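Local coordinates for neurotoxin (PDB 2QN0), which acts as the zinc-dependent protease light chain of botulinum neurotoxin serotype C1, and probably cleaves neuronal SNARE proteins, at residues N18-D23 against G150-S155. Numbering follows the deposited sequence.
Sequences NILYLD and GSINPS
Ile-152 reaches across to two leucines, Leu-20 and Leu-22, and every contact between 18-23 and 150-155 is apolar. The closest approach joins methyl to methyl, Leu-22 CD2 lying 3.8 Å from Ile-152 CD1. That same isoleucine methyl stands 4.0 Å from Leu-22 CD1, so it faces both branches of the leucine fork, while Ile-152 CG1 also comes within 4.0 Å of Leu-22 CD2. The two side chains run at about a right angle to each other. In Ile-152, CG1 is tucked between the backbone N and the carbonyl carbon (chi1 59°), and with the chain extended beyond it (chi2 167°) CD1 is carried out to Leu-22. The other branch, CG2, serves Leu-20: its distance to Leu-20 CD1 is 4.2 Å, a looser touch.

No hydrogen bond links the two segments, as the sheet topology explains. Strands 19-23 and 146-152 are not neighbours; 136-141 runs between them, antiparallel to each, in the mixed sheet of the zinc protease domain, with 146-152 at its edge. Even the nearest alpha carbons, Leu-22 CA and Ser-151 CA, are 8.3 Å apart. Leu-22 and Ile-152 meet over Val-138 of the middle strand, with Leu-20 beside them, and Trp-44 from strand 43-46 packs on Leu-20 and Ile-152.

Backbone pairing ties 19-23 to the strands flanking it: Leu-20 and Leu-22 pair with Ala-36 and Glu-34 of 34-38, Tyr-21 and Asp-23 with Lys-139 and Asp-137 of 136-141. Asp-23 OD2 also forms a salt bridge with Lys-139 NZ.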
loop_
_atom_site.group_PDB
_atom_site.type_symbol
_atom_site.label_atom_id
_atom_site.label_comp_id
_atom_site.label_asym_id
_atom_site.label_seq_id
_atom_site.Cartn_x
_atom_site.Cartn_y
_atom_site.Cartn_z
ATOM N N ASN A 18 -5.577 12.789 -16.095
ATOM C CA ASN A 18 -4.893 12.577 -14.822
ATOM C C ASN A 18 -5.683 13.080 -13.623
ATOM O O ASN A 18 -5.312 12.824 -12.477
ATOM C CB ASN A 18 -3.517 13.242 -14.830
ATOM C CG ASN A 18 -2.582 12.623 -15.842
ATOM O OD1 ASN A 18 -2.664 11.429 -16.127
ATOM N ND2 ASN A 18 -1.678 13.428 -16.383
ATOM N N ILE A 19 -6.759 13.813 -13.887
ATOM C CA ILE A 19 -7.611 14.332 -12.823
ATOM C C ILE A 19 -9.053 14.048 -13.221
ATOM O O ILE A 19 -9.529 14.516 -14.259
ATOM C CB ILE A 19 -7.396 15.852 -12.613
ATOM C CG1 ILE A 19 -5.919 16.118 -12.300
ATOM C CG2 ILE A 19 -8.280 16.356 -11.474
ATOM C CD1 ILE A 19 -5.591 17.570 -11.971
ATOM N N LEU A 20 -9.740 13.264 -12.396
ATOM C CA LEU A 20 -11.115 12.868 -12.667
ATOM C C LEU A 20 -11.900 12.740 -11.374
ATOM O O LEU A 20 -11.337 12.790 -10.281
ATOM C CB LEU A 20 -11.143 11.492 -13.344
ATOM C CG LEU A 20 -10.244 11.168 -14.537
ATOM C CD1 LEU A 20 -10.253 9.669 -14.799
ATOM C CD2 LEU A 20 -10.736 11.918 -15.751
ATOM N N TYR A 21 -13.211 12.565 -11.518
ATOM C CA TYR A 21 -14.097 12.344 -10.385
ATOM C C TYR A 21 -14.461 10.873 -10.490
ATOM O O TYR A 21 -14.927 10.420 -11.536
ATOM C CB TYR A 21 -15.352 13.212 -10.490
ATOM C CG TYR A 21 -15.145 14.609 -9.953
ATOM C CD1 TYR A 21 -15.130 14.851 -8.578
ATOM C CD2 TYR A 21 -14.933 15.683 -10.815
ATOM C CE1 TYR A 21 -14.907 16.131 -8.073
ATOM C CE2 TYR A 21 -14.708 16.967 -10.321
ATOM C CZ TYR A 21 -14.696 17.181 -8.952
ATOM O OH TYR A 21 -14.457 18.444 -8.462
ATOM N N LEU A 22 -14.237 10.129 -9.412
ATOM C CA LEU A 22 -14.510 8.699 -9.405
ATOM C C LEU A 22 -15.522 8.270 -8.355
ATOM O O LEU A 22 -15.692 8.924 -7.328
ATOM C CB LEU A 22 -13.209 7.921 -9.155
ATOM C CG LEU A 22 -12.022 8.136 -10.098
ATOM C CD1 LEU A 22 -10.797 7.409 -9.547
ATOM C CD2 LEU A 22 -12.369 7.635 -11.489
ATOM N N ASP A 23 -16.193 7.161 -8.631
ATOM C CA ASP A 23 -17.147 6.581 -7.695
ATOM C C ASP A 23 -16.670 5.139 -7.572
ATOM O O ASP A 23 -16.856 4.344 -8.491
ATOM C CB ASP A 23 -18.569 6.592 -8.254
ATOM C CG ASP A 23 -19.593 6.130 -7.233
ATOM O OD1 ASP A 23 -19.237 5.297 -6.370
ATOM O OD2 ASP A 23 -20.752 6.588 -7.296
ATOM N N GLY A 150 -17.908 6.669 -18.079
ATOM C CA GLY A 150 -17.014 5.568 -18.387
ATOM C C GLY A 150 -16.383 5.027 -17.121
ATOM O O GLY A 150 -16.898 5.233 -16.021
ATOM N N SER A 151 -15.269 4.324 -17.266
ATOM C CA SER A 151 -14.593 3.782 -16.098
ATOM C C SER A 151 -13.108 3.595 -16.349
ATOM O O SER A 151 -12.650 3.644 -17.491
ATOM C CB SER A 151 -15.237 2.451 -15.689
ATOM O OG SER A 151 -15.288 1.544 -16.771
ATOM N N ILE A 152 -12.353 3.426 -15.269
ATOM C CA ILE A 152 -10.918 3.195 -15.371
ATOM C C ILE A 152 -10.574 2.012 -14.468
ATOM O O ILE A 152 -11.369 1.622 -13.613
ATOM C CB ILE A 152 -10.081 4.426 -14.936
ATOM C CG1 ILE A 152 -10.397 4.808 -13.490
ATOM C CG2 ILE A 152 -10.346 5.595 -15.882
ATOM C CD1 ILE A 152 -9.403 5.806 -12.898
ATOM N N ASN A 153 -9.392 1.446 -14.671
ATOM C CA ASN A 153 -8.952 0.300 -13.885
ATOM C C ASN A 153 -7.665 0.596 -13.127
ATOM O O ASN A 153 -6.574 0.251 -13.577
ATOM C CB ASN A 153 -8.740 -0.912 -14.797
ATOM C CG ASN A 153 -10.034 -1.623 -15.143
ATOM O OD1 ASN A 153 -11.027 -0.997 -15.522
ATOM N ND2 ASN A 153 -10.026 -2.945 -15.023
ATOM N N PRO A 154 -7.775 1.256 -11.966
ATOM C CA PRO A 154 -6.569 1.554 -11.193
ATOM C C PRO A 154 -6.026 0.229 -10.660
ATOM O O PRO A 154 -6.782 -0.732 -10.504
ATOM C CB PRO A 154 -7.090 2.419 -10.039
ATOM C CG PRO A 154 -8.402 2.961 -10.541
ATOM C CD PRO A 154 -8.975 1.798 -11.308
ATOM N N SER A 155 -4.727 0.163 -10.398
ATOM C CA SER A 155 -4.156 -1.046 -9.815
ATOM C C SER A 155 -4.053 -0.776 -8.318
ATOM O O SER A 155 -4.199 -1.678 -7.491
ATOM C CB SER A 155 -2.771 -1.340 -10.388
ATOM O OG SER A 155 -2.878 -1.866 -11.698
#